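Local coordinates for protein putative streptothricin acetyltransferase (Bacillus anthracis, PDB 3PP9) that probably transfers the acetyl group of acetyl coenzyme A, which it binds, to the antibiotic streptothricin, as a member of the GNAT acetyltransferase family, at residues 11-16 / 67-71; 75-79 / 90-95; 98-103 / 134-140. All blocks are in the same frame, centred on the assembly; numbering follows the deposited sequence. Where two conformers were deposited one is given.

In the fold
In chain order, contact 1 packs two surface loops beside the edge of the mixed sheet, and contacts 2 and 3 step inward across it toward acetyl coenzyme A. Contacts 1 and 2, centres about 11 Å apart, touch where Leu11 N meets Ile78 O (2.9 Å) and where Tyr70 CE2 packs on Val92 CG1 (3.3 Å). Contact 2 pairs the strands of a hairpin; its second strand, 86-95, lies next to strand 101-108 of contact 3, centre again about 11 Å away, with Lys94 O 2.8 Å from Tyr102 N. In contact 3, Ile103 O is 3.4 Å from the cofactor's CH3 atom. Contacts 1 and 3, centres about 22 Å apart, do not touch.

Contact 1: residues 11-16 / 67-71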
loop_
_atom_site.group_PDB
_atom_site.type_symbol
_atom_site.label_atom_id
_atom_site.label_comp_id
_atom_site.label_asym_id
_atom_site.label_seq_id
_atom_site.Cartn_x
_atom_site.Cartn_y
_atom_site.Cartn_z
ATOM N N LEU A 11 -19.124 16.259 -6.144
ATOM C CA LEU A 11 -18.725 17.515 -5.505
ATOM C C LEU A 11 -18.410 18.559 -6.583
ATOM O O LEU A 11 -17.795 18.246 -7.607
ATOM C CB LEU A 11 -17.467 17.295 -4.659
ATOM C CG LEU A 11 -16.949 18.510 -3.885
ATOM C CD1 LEU A 11 -17.891 18.834 -2.782
ATOM C CD2 LEU A 11 -15.575 18.193 -3.327
ATOM N N GLU A 12 -18.807 19.807 -6.313
ATOM C CA GLU A 12 -18.595 20.954 -7.212
ATOM C C GLU A 12 -17.812 22.023 -6.476
ATOM O O GLU A 12 -17.868 22.117 -5.256
ATOM C CB GLU A 12 -19.962 21.537 -7.635
ATOM C CG GLU A 12 -20.838 20.560 -8.427
ATOM C CD GLU A 12 -22.288 21.022 -8.632
ATOM O OE1 GLU A 12 -22.657 22.165 -8.250
ATOM O OE2 GLU A 12 -23.066 20.204 -9.174
ATOM N N THR A 13 -17.094 22.841 -7.229
ATOM C CA THR A 13 -16.330 23.928 -6.655
ATOM C C THR A 13 -17.215 24.794 -5.757
ATOM O O THR A 13 -16.834 25.158 -4.648
ATOM C CB THR A 13 -15.743 24.793 -7.770
ATOM O OG1 THR A 13 -14.856 24.004 -8.577
ATOM C CG2 THR A 13 -14.995 25.962 -7.170
ATOM N N ASN A 14 -18.421 25.080 -6.233
ATOM C CA ASN A 14 -19.364 25.909 -5.506
ATOM C C ASN A 14 -19.835 25.298 -4.157
ATOM O O ASN A 14 -20.442 25.990 -3.349
ATOM C CB ASN A 14 -20.527 26.346 -6.441
ATOM C CG ASN A 14 -20.070 27.284 -7.608
ATOM O OD1 ASN A 14 -20.806 27.473 -8.598
ATOM N ND2 ASN A 14 -18.865 27.847 -7.503
ATOM N N ASP A 15 -19.540 24.019 -3.899
ATOM C CA ASP A 15 -19.889 23.376 -2.632
ATOM C C ASP A 15 -18.823 23.579 -1.560
ATOM O O ASP A 15 -19.089 23.378 -0.381
ATOM C CB ASP A 15 -19.990 21.837 -2.797
ATOM C CG ASP A 15 -21.090 21.405 -3.747
ATOM O OD1 ASP A 15 -22.169 22.037 -3.752
ATOM O OD2 ASP A 15 -20.896 20.370 -4.443
ATOM N N LEU A 16 -17.610 23.942 -1.968
ATOM C CA LEU A 16 -16.481 24.052 -1.020
ATOM C C LEU A 16 -16.655 24.923 0.221
ATOM O O LEU A 16 -16.115 24.597 1.278
ATOM C CB LEU A 16 -15.186 24.415 -1.768
ATOM C CG LEU A 16 -14.718 23.349 -2.767
ATOM C CD1 LEU A 16 -13.523 23.834 -3.584
ATOM C CD2 LEU A 16 -14.397 22.032 -2.040
ATOM N N TYR A 67 -10.316 18.724 -0.379
ATOM C CA TYR A 67 -11.398 18.422 -1.330
ATOM C C TYR A 67 -11.165 18.950 -2.744
ATOM O O TYR A 67 -11.483 18.277 -3.739
ATOM C CB TYR A 67 -12.776 18.924 -0.851
ATOM C CG TYR A 67 -13.232 18.531 0.536
ATOM C CD1 TYR A 67 -13.071 17.251 1.018
ATOM C CD2 TYR A 67 -13.955 19.432 1.302
ATOM C CE1 TYR A 67 -13.543 16.898 2.290
ATOM C CE2 TYR A 67 -14.417 19.104 2.562
ATOM C CZ TYR A 67 -14.214 17.848 3.053
ATOM O OH TYR A 67 -14.702 17.548 4.310
ATOM N N ASN A 68 -10.601 20.150 -2.864
ATOM C CA ASN A 68 -10.376 20.757 -4.186
ATOM C C ASN A 68 -9.506 19.913 -5.121
ATOM O O ASN A 68 -9.584 20.044 -6.336
ATOM C CB ASN A 68 -9.754 22.149 -4.001
ATOM C CG ASN A 68 -9.746 22.971 -5.269
ATOM O OD1 ASN A 68 -8.723 23.546 -5.648
ATOM N ND2 ASN A 68 -10.883 23.030 -5.939
ATOM N N GLU A 69 -8.672 19.053 -4.549
ATOM C CA GLU A 69 -7.799 18.181 -5.336
ATOM C C GLU A 69 -8.569 17.113 -6.085
ATOM O O GLU A 69 -8.012 16.461 -6.967
ATOM C CB GLU A 69 -6.794 17.461 -4.427
ATOM C CG GLU A 69 -5.828 18.357 -3.702
ATOM C CD GLU A 69 -4.823 17.581 -2.858
ATOM O OE1 GLU A 69 -4.871 16.328 -2.822
ATOM O OE2 GLU A 69 -3.967 18.231 -2.232
ATOM N N TYR A 70 -9.845 16.945 -5.747
ATOM C CA TYR A 70 -10.707 15.924 -6.342
ATOM C C TYR A 70 -11.741 16.484 -7.281
ATOM O O TYR A 70 -12.570 15.742 -7.784
ATOM C CB TYR A 70 -11.375 15.088 -5.236
ATOM C CG TYR A 70 -10.370 14.260 -4.481
ATOM C CD1 TYR A 70 -9.582 14.814 -3.492
ATOM C CD2 TYR A 70 -10.207 12.910 -4.760
ATOM C CE1 TYR A 70 -8.642 14.051 -2.822
ATOM C CE2 TYR A 70 -9.269 12.150 -4.090
ATOM C CZ TYR A 70 -8.500 12.717 -3.127
ATOM O OH TYR A 70 -7.565 11.959 -2.460
ATOM N N ILE A 71 -11.688 17.784 -7.529
ATOM C CA ILE A 71 -12.639 18.412 -8.438
ATOM C C ILE A 71 -12.032 18.516 -9.827
ATOM O O ILE A 71 -10.866 18.897 -9.979
ATOM C CB ILE A 71 -13.080 19.796 -7.910
ATOM C CG1 ILE A 71 -13.847 19.603 -6.607
ATOM C CG2 ILE A 71 -13.965 20.503 -8.950
ATOM C CD1 ILE A 71 -14.309 20.868 -5.913
#
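No hydrogen bond crosses between 11-16 and 67-71; aliphatic side chains hold these two turns together, burying 301 Å² in all. Ile71 contributes most, its CD1 lying 3.9 Å from both Leu11 CD2 and Leu16 CD1. The two leucines also meet Tyr67 at its CB, Leu11 CD2 at 3.8 Å and Leu16 CD2 at 3.7 Å, and Leu16 CD2 lies at the edge of the tyrosine ring. Branched apolar residues suit this place because they fill the gap between two irregular backbones without needing a polar partner. Toward the solvent the contacts turn mixed: Thr13 OG1 approaches Ile71 CG2 at 3.6 Å, and Asn68 ND2 comes as close to Leu16 CD1.

Within each segment hydrogen bonds close a short 3-10 turn, with Asp15 N bonded to Glu12 O (2.9 Å), Leu16 N to Thr13 O (3.0 Å) and Tyr70 N to Tyr67 O (2.9 Å). Asp15 OD2 accepts from Glu12 N at 2.9 Å and, outside the segments, forms a salt bridge with Arg9.

The contact thus joins the loop after strand 7-10 to the loop before strand 76-83, beside the sheet edge where Leu11 bonds to Ile78 and packs on Ile80.

Contact 2: residues 75-79 / 90-95; sequences NQIIY and FIVLKK
Two neighbouring antiparallel strands of the central mixed sheet meet here, the 76-83 and 86-95 arms of a beta hairpin. Between 76-79 and 90-95 the axes approach to 4.7 Å at 165°. Both backbones are extended. Gln76 faces Lys94 (CA-CA 4.0 Å) and Ile78 faces Val92 (4.6 Å) as non-hydrogen-bonded pairs; Ile77 with Leu93 and Tyr79 with Ile91, both 5.4 Å between CA atoms, are hydrogen-bonded pairs. Two hydrogen bonds close each of these: Ile77 N to Leu93 O 3.0 Å, Leu93 N to Ile77 O 2.9 Å, Tyr79 N to Ile91 O 3.0 Å and Ile91 N to Tyr79 O 2.9 Å. Lys95 N bonds weakly to Asn75 O at 2.9 Å, and a water donates to Lys95 O (2.8 Å) and weakly to Asn75 O (3.4 Å).

The hairpin belongs to the GNAT fold, whose sheet is covered on the Ile77, Tyr79, Ile91 and Leu93 face by helix 117-131; Trp128 meets Ile77 and Leu93. Bulky, largely apolar residues suit that buried face: Leu93 (m, t) sets CD1 3.9 Å from Ile77 CG2 and 4.1 Å from Tyr79 CD2, while Tyr79 CB lies 3.9 Å from Ile91 CG2. On the other face Ile78 (m, t) packs its CG1 3.9 Å from Val92 CG2. Toward the open end, Gln76 (p) gives NE2 to Glu69 O, and the extended Lys94 (p) makes a cation-pi contact with Tyr102.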
loop_
_atom_site.group_PDB
_atom_site.type_symbol
_atom_site.label_atom_id
_atom_site.label_comp_id
_atom_site.label_asym_id
_atom_site.label_seq_id
_atom_site.Cartn_x
_atom_site.Cartn_y
_atom_site.Cartn_z
ATOM N N ASN A 75 -9.284 10.760 -12.897
ATOM C CA ASN A 75 -9.191 9.518 -12.121
ATOM C C ASN A 75 -9.434 9.599 -10.638
ATOM O O ASN A 75 -9.048 8.703 -9.896
ATOM C CB ASN A 75 -7.843 8.843 -12.370
ATOM C CG ASN A 75 -7.674 8.370 -13.791
ATOM O OD1 ASN A 75 -8.646 8.126 -14.503
ATOM N ND2 ASN A 75 -6.429 8.207 -14.197
ATOM N N GLN A 76 -10.022 10.697 -10.190
ATOM C CA GLN A 76 -10.360 10.800 -8.775
ATOM C C GLN A 76 -11.604 11.677 -8.683
ATOM O O GLN A 76 -11.884 12.470 -9.583
ATOM C CB GLN A 76 -9.168 11.209 -7.890
ATOM C CG GLN A 76 -8.677 12.611 -7.964
ATOM C CD GLN A 76 -7.458 12.828 -7.049
ATOM O OE1 GLN A 76 -6.761 11.877 -6.674
ATOM N NE2 GLN A 76 -7.203 14.078 -6.692
ATOM N N ILE A 77 -12.377 11.497 -7.619
ATOM C CA ILE A 77 -13.617 12.215 -7.462
ATOM C C ILE A 77 -14.117 12.125 -6.041
ATOM O O ILE A 77 -13.688 11.259 -5.293
ATOM C CB ILE A 77 -14.696 11.529 -8.385
ATOM C CG1 ILE A 77 -15.972 12.341 -8.558
ATOM C CG2 ILE A 77 -15.055 10.129 -7.880
ATOM C CD1 ILE A 77 -16.854 11.786 -9.743
ATOM N N ILE A 78 -14.983 13.069 -5.683
ATOM C CA ILE A 78 -15.685 13.053 -4.396
ATOM C C ILE A 78 -17.193 13.102 -4.655
ATOM O O ILE A 78 -17.665 13.871 -5.519
ATOM C CB ILE A 78 -15.285 14.209 -3.456
ATOM C CG1 ILE A 78 -13.862 13.968 -2.975
ATOM C CG2 ILE A 78 -16.238 14.301 -2.267
ATOM C CD1 ILE A 78 -13.254 15.092 -2.115
ATOM N N TYR A 79 -17.930 12.224 -3.983
ATOM C CA TYR A 79 -19.386 12.280 -4.040
ATOM C C TYR A 79 -19.845 12.707 -2.665
ATOM O O TYR A 79 -19.300 12.253 -1.662
ATOM C CB TYR A 79 -20.040 10.963 -4.405
ATOM C CG TYR A 79 -19.826 10.553 -5.828
ATOM C CD1 TYR A 79 -20.622 11.065 -6.836
ATOM C CD2 TYR A 79 -18.858 9.631 -6.165
ATOM C CE1 TYR A 79 -20.429 10.699 -8.162
ATOM C CE2 TYR A 79 -18.680 9.240 -7.478
ATOM C CZ TYR A 79 -19.464 9.773 -8.463
ATOM O OH TYR A 79 -19.279 9.377 -9.785
ATOM N N PHE A 90 -19.800 11.877 2.726
ATOM C CA PHE A 90 -19.077 11.965 1.476
ATOM C C PHE A 90 -18.170 10.747 1.308
ATOM O O PHE A 90 -17.930 9.992 2.251
ATOM C CB PHE A 90 -18.259 13.268 1.403
ATOM C CG PHE A 90 -17.223 13.391 2.471
ATOM C CD1 PHE A 90 -17.504 14.036 3.660
ATOM C CD2 PHE A 90 -15.976 12.840 2.306
ATOM C CE1 PHE A 90 -16.540 14.136 4.658
ATOM C CE2 PHE A 90 -15.004 12.942 3.305
ATOM C CZ PHE A 90 -15.301 13.572 4.485
ATOM N N ILE A 91 -17.745 10.517 0.071
ATOM C CA ILE A 91 -16.823 9.449 -0.241
ATOM C C ILE A 91 -15.768 10.017 -1.203
ATOM O O ILE A 91 -16.108 10.762 -2.141
ATOM C CB ILE A 91 -17.524 8.168 -0.783
ATOM C CG1 ILE A 91 -16.547 7.005 -0.844
ATOM C CG2 ILE A 91 -18.205 8.450 -2.126
ATOM C CD1 ILE A 91 -17.242 5.655 -1.069
ATOM N N VAL A 92 -14.497 9.698 -0.916
ATOM C CA VAL A 92 -13.336 10.169 -1.668
ATOM C C VAL A 92 -12.741 8.965 -2.397
ATOM O O VAL A 92 -12.368 7.970 -1.777
ATOM C CB VAL A 92 -12.282 10.784 -0.725
ATOM C CG1 VAL A 92 -11.133 11.406 -1.517
ATOM C CG2 VAL A 92 -12.908 11.868 0.206
ATOM N N LEU A 93 -12.630 9.066 -3.715
ATOM C CA LEU A 93 -12.150 7.966 -4.528
ATOM C C LEU A 93 -11.026 8.329 -5.491
ATOM O O LEU A 93 -10.963 9.455 -5.974
ATOM C CB LEU A 93 -13.324 7.545 -5.435
ATOM C CG LEU A 93 -14.589 7.094 -4.716
ATOM C CD1 LEU A 93 -15.758 6.986 -5.670
ATOM C CD2 LEU A 93 -14.363 5.789 -4.006
ATOM N N LYS A 94 -10.152 7.366 -5.763
ATOM C CA LYS A 94 -9.088 7.552 -6.747
ATOM C C LYS A 94 -8.958 6.232 -7.494
ATOM O O LYS A 94 -9.548 5.216 -7.096
ATOM C CB LYS A 94 -7.724 7.840 -6.134
ATOM C CG LYS A 94 -7.088 6.665 -5.459
ATOM C CD LYS A 94 -5.628 6.941 -5.107
ATOM C CE LYS A 94 -4.990 5.726 -4.446
ATOM N NZ LYS A 94 -3.562 5.968 -4.084
ATOM N N LYS A 95 -8.261 6.264 -8.622
ATOM C CA LYS A 95 -7.967 5.037 -9.357
ATOM C C LYS A 95 -6.587 4.619 -8.884
ATOM O O LYS A 95 -5.644 5.409 -8.936
ATOM C CB LYS A 95 -7.986 5.270 -10.857
ATOM C CG LYS A 95 -7.736 4.010 -11.644
ATOM C CD LYS A 95 -7.763 4.337 -13.115
ATOM C CE LYS A 95 -7.555 3.125 -13.975
ATOM N NZ LYS A 95 -7.643 3.515 -15.418
HETATM O O HOH W 1 -5.706 8.198 -9.409
#

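Contact 3: residues 98-103 / 134-140; sequences NNYAYI and MPGIMLE. With ACO (acetyl coenzyme *a), chain D.
Strands 101-103 and 136-140 run parallel, their axes 4.6 Å apart at 31°. Ala101 pairs with Ile137 (CA-CA 4.5 Å) and Tyr102 with Met138 (5.0 Å). Three backbone bonds set the register: Ala101 N to Gly136 O 2.9 Å, Met138 N to Ala101 O 2.8 Å and Ile103 N to Met138 O 3.0 Å. Past them the strands diverge, and a water lies 2.8 Å from Ile103 O and accepts from Glu140 N (2.9 Å). Such splaying of two parallel strands is characteristic of GNAT enzymes, where acetyl coenzyme A enters the gap; its CH3 lies 3.4 Å from Ile103 O and 3.5 Å from Glu140 O.

Before the strand, Asn98 (p) forms an Asx turn, OD1 accepting from Tyr100 N at 3.1 Å, while its ND2 bonds to Val166 O of the second subunit. Asn99, at positive phi, leaves its buried O without a partner. Glu140 OE2 is satisfied by Tyr167 OH.

Tyr100 (m) lays its ring face on Gly136 CA, 3.8 Å from the centroid; a CB there would clash with the ring. Met138, a selenomethionine (p, t, m), sets SE obliquely 5.3 Å from that centroid and CG 3.8 Å from Tyr102 CD2. Ile103 CG1 meets Ile137 CG2 at 3.7 Å.

Helix 117-131, the crossover of this beta-alpha-beta unit, covers Ala101, Ile103 and Ile137; strand 86-95 flanks 101-103, and strand 178-184 flanks 136-140.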
loop_
_atom_site.group_PDB
_atom_site.type_symbol
_atom_site.label_atom_id
_atom_site.label_comp_id
_atom_site.label_asym_id
_atom_site.label_seq_id
_atom_site.Cartn_x
_atom_site.Cartn_y
_atom_site.Cartn_z
ATOM N N ASN A 98 -3.357 -0.734 -9.411
ATOM C CA ASN A 98 -3.836 -2.049 -9.847
ATOM C C ASN A 98 -5.176 -1.968 -10.565
ATOM O O ASN A 98 -5.848 -2.977 -10.742
ATOM C CB ASN A 98 -3.958 -3.007 -8.668
ATOM C CG ASN A 98 -5.104 -2.664 -7.764
ATOM O OD1 ASN A 98 -5.570 -1.523 -7.744
ATOM N ND2 ASN A 98 -5.562 -3.647 -6.981
ATOM N N ASN A 99 -5.554 -0.756 -10.964
ATOM C CA ASN A 99 -6.789 -0.498 -11.677
ATOM C C ASN A 99 -8.054 -0.432 -10.858
ATOM O O ASN A 99 -9.059 0.013 -11.370
ATOM C CB ASN A 99 -6.958 -1.407 -12.903
ATOM C CG ASN A 99 -5.922 -1.124 -13.978
ATOM O OD1 ASN A 99 -5.451 -2.036 -14.650
ATOM N ND2 ASN A 99 -5.551 0.148 -14.129
ATOM N N TYR A 100 -8.023 -0.805 -9.580
ATOM C CA TYR A 100 -9.224 -0.716 -8.777
ATOM C C TYR A 100 -9.503 0.705 -8.326
ATOM O O TYR A 100 -8.606 1.548 -8.241
ATOM C CB TYR A 100 -9.076 -1.559 -7.484
ATOM C CG TYR A 100 -9.458 -3.018 -7.570
ATOM C CD1 TYR A 100 -9.018 -3.817 -8.609
ATOM C CD2 TYR A 100 -10.209 -3.617 -6.561
ATOM C CE1 TYR A 100 -9.378 -5.147 -8.683
ATOM C CE2 TYR A 100 -10.556 -4.972 -6.630
ATOM C CZ TYR A 100 -10.130 -5.717 -7.699
ATOM O OH TYR A 100 -10.427 -7.064 -7.836
ATOM N N ALA A 101 -10.775 0.975 -8.079
ATOM C CA ALA A 101 -11.167 2.227 -7.464
ATOM C C ALA A 101 -10.699 2.030 -6.018
ATOM O O ALA A 101 -10.795 0.923 -5.480
ATOM C CB ALA A 101 -12.647 2.405 -7.511
ATOM N N TYR A 102 -10.191 3.089 -5.407
ATOM C CA TYR A 102 -9.675 3.054 -4.040
ATOM C C TYR A 102 -10.399 4.112 -3.215
ATOM O O TYR A 102 -10.432 5.292 -3.574
ATOM C CB TYR A 102 -8.164 3.354 -4.084
ATOM C CG TYR A 102 -7.441 3.227 -2.775
ATOM C CD1 TYR A 102 -7.425 4.275 -1.864
ATOM C CD2 TYR A 102 -6.741 2.076 -2.466
ATOM C CE1 TYR A 102 -6.746 4.170 -0.662
ATOM C CE2 TYR A 102 -6.082 1.958 -1.243
ATOM C CZ TYR A 102 -6.094 3.007 -0.358
ATOM O OH TYR A 102 -5.424 2.895 0.845
ATOM N N ILE A 103 -10.973 3.681 -2.096
ATOM C CA ILE A 103 -11.676 4.601 -1.216
ATOM C C ILE A 103 -10.676 5.191 -0.234
ATOM O O ILE A 103 -10.192 4.509 0.662
ATOM C CB ILE A 103 -12.791 3.905 -0.425
ATOM C CG1 ILE A 103 -13.797 3.220 -1.350
ATOM C CG2 ILE A 103 -13.458 4.948 0.511
ATOM C CD1 ILE A 103 -14.863 2.389 -0.605
HETATM N N MSE A 134 -12.938 0.064 -14.238
HETATM C CA MSE A 134 -12.212 -0.446 -13.093
HETATM C C MSE A 134 -12.884 -1.744 -12.683
HETATM O O MSE A 134 -14.106 -1.801 -12.565
HETATM C CB MSE A 134 -12.242 0.592 -11.991
HETATM C CG MSE A 134 -11.371 1.789 -12.329
HETATM SE SE MSE A 134 -11.541 3.257 -11.053
HETATM C CE MSE A 134 -12.650 4.446 -12.177
ATOM N N PRO A 135 -12.091 -2.788 -12.429
ATOM C CA PRO A 135 -12.661 -4.091 -12.110
ATOM C C PRO A 135 -13.132 -4.335 -10.682
ATOM O O PRO A 135 -13.637 -5.426 -10.394
ATOM C CB PRO A 135 -11.525 -5.048 -12.484
ATOM C CG PRO A 135 -10.293 -4.279 -12.164
ATOM C CD PRO A 135 -10.624 -2.845 -12.547
ATOM N N GLY A 136 -12.993 -3.351 -9.797
ATOM C CA GLY A 136 -13.429 -3.503 -8.426
ATOM C C GLY A 136 -13.108 -2.268 -7.622
ATOM O O GLY A 136 -12.664 -1.254 -8.177
ATOM N N ILE A 137 -13.348 -2.363 -6.320
ATOM C CA ILE A 137 -13.091 -1.271 -5.398
ATOM C C ILE A 137 -12.352 -1.859 -4.208
ATOM O O ILE A 137 -12.585 -3.000 -3.825
ATOM C CB ILE A 137 -14.367 -0.661 -4.836
ATOM C CG1 ILE A 137 -15.339 -0.239 -5.916
ATOM C CG2 ILE A 137 -14.021 0.506 -3.920
ATOM C CD1 ILE A 137 -16.639 0.299 -5.331
HETATM N N MSE A 138 -11.451 -1.091 -3.623
HETATM C CA MSE A 138 -10.694 -1.557 -2.457
HETATM C C MSE A 138 -10.432 -0.417 -1.512
HETATM O O MSE A 138 -10.629 0.750 -1.855
HETATM C CB MSE A 138 -9.353 -2.128 -2.877
HETATM C CG MSE A 138 -8.513 -1.101 -3.590
HETATM SE SE MSE A 138 -6.789 -1.721 -4.179
HETATM C CE MSE A 138 -5.775 -1.803 -2.636
ATOM N N LEU A 139 -9.960 -0.771 -0.319
ATOM C CA LEU A 139 -9.641 0.233 0.686
ATOM C C LEU A 139 -8.845 -0.402 1.807
ATOM O O LEU A 139 -8.636 -1.608 1.828
ATOM C CB LEU A 139 -10.925 0.891 1.220
ATOM C CG LEU A 139 -12.013 0.104 1.967
ATOM C CD1 LEU A 139 -12.733 -0.882 1.110
ATOM C CD2 LEU A 139 -11.539 -0.531 3.283
ATOM N N GLU A 140 -8.307 0.454 2.674
ATOM C CA GLU A 140 -7.564 0.026 3.847
ATOM C C GLU A 140 -8.255 0.622 5.041
ATOM O O GLU A 140 -8.762 1.747 4.980
ATOM C CB GLU A 140 -6.117 0.530 3.833
ATOM C CG GLU A 140 -5.279 0.154 5.076
ATOM C CD GLU A 140 -5.562 0.972 6.359
ATOM O OE1 GLU A 140 -6.346 1.947 6.335
ATOM O OE2 GLU A 140 -4.955 0.646 7.399
HETATM N N1A ACO D . -21.638 -2.262 13.250
HETATM C C2A ACO D . -22.172 -3.271 12.537
HETATM N N3A ACO D . -22.727 -3.100 11.328
HETATM C C4A ACO D . -22.765 -1.862 10.771
HETATM C C5A ACO D . -22.217 -0.721 11.507
HETATM C C6A ACO D . -21.639 -0.982 12.823
HETATM N N6A ACO D . -21.124 0.043 13.528
HETATM N N7A ACO D . -22.392 0.370 10.753
HETATM C C8A ACO D . -23.010 -0.030 9.619
HETATM N N9A ACO D . -23.221 -1.359 9.630
HETATM C C1B ACO D . -23.917 -2.164 8.613
HETATM C C2B ACO D . -25.403 -1.807 8.701
HETATM O O2B ACO D . -26.145 -2.531 9.692
HETATM C C3B ACO D . -25.897 -2.076 7.305
HETATM O O3B ACO D . -26.237 -3.452 7.193
HETATM P P3B ACO D . -27.534 -3.969 6.399
HETATM O O7A ACO D . -27.302 -3.534 4.967
HETATM O O8A ACO D . -28.669 -3.262 7.095
HETATM O O9A ACO D . -27.456 -5.464 6.630
HETATM C C4B ACO D . -24.691 -1.777 6.435
HETATM O O4B ACO D . -23.529 -1.876 7.274
HETATM C C5B ACO D . -24.791 -0.390 5.811
HETATM O O5B ACO D . -24.674 0.582 6.852
HETATM P P1A ACO D . -25.004 2.126 6.576
HETATM O O1A ACO D . -26.121 2.569 7.492
HETATM O O2A ACO D . -25.160 2.284 5.092
HETATM O O3A ACO D . -23.607 2.782 7.061
HETATM P P2A ACO D . -23.376 4.276 7.570
HETATM O O4A ACO D . -23.473 4.198 9.066
HETATM O O5A ACO D . -24.216 5.283 6.833
HETATM O O6A ACO D . -21.853 4.569 7.117
HETATM C CBP ACO D . -19.548 4.490 7.795
HETATM C CCP ACO D . -20.792 3.685 7.444
HETATM C CDP ACO D . -18.387 3.528 8.008
HETATM C CEP ACO D . -19.228 5.452 6.653
HETATM C CAP ACO D . -19.794 5.303 9.072
HETATM O OAP ACO D . -19.873 4.399 10.207
HETATM C C9P ACO D . -18.713 6.299 9.383
HETATM O O9P ACO D . -18.664 7.368 8.827
HETATM N N8P ACO D . -17.798 5.987 10.309
HETATM C C7P ACO D . -16.739 6.908 10.731
HETATM C C6P ACO D . -15.703 7.168 9.669
HETATM C C5P ACO D . -15.095 5.859 9.249
HETATM O O5P ACO D . -14.811 4.999 10.061
HETATM N N4P ACO D . -14.888 5.690 7.962
HETATM C C3P ACO D . -14.300 4.494 7.387
HETATM C C2P ACO D . -12.789 4.619 7.568
HETATM S S1P ACO D . -11.894 3.552 6.459
HETATM C C ACO D . -11.959 4.402 5.000
HETATM O O ACO D . -12.555 5.456 4.928
HETATM C CH3 ACO D . -11.286 3.825 3.802
HETATM O O HOH W 2 -8.270 3.364 2.271
#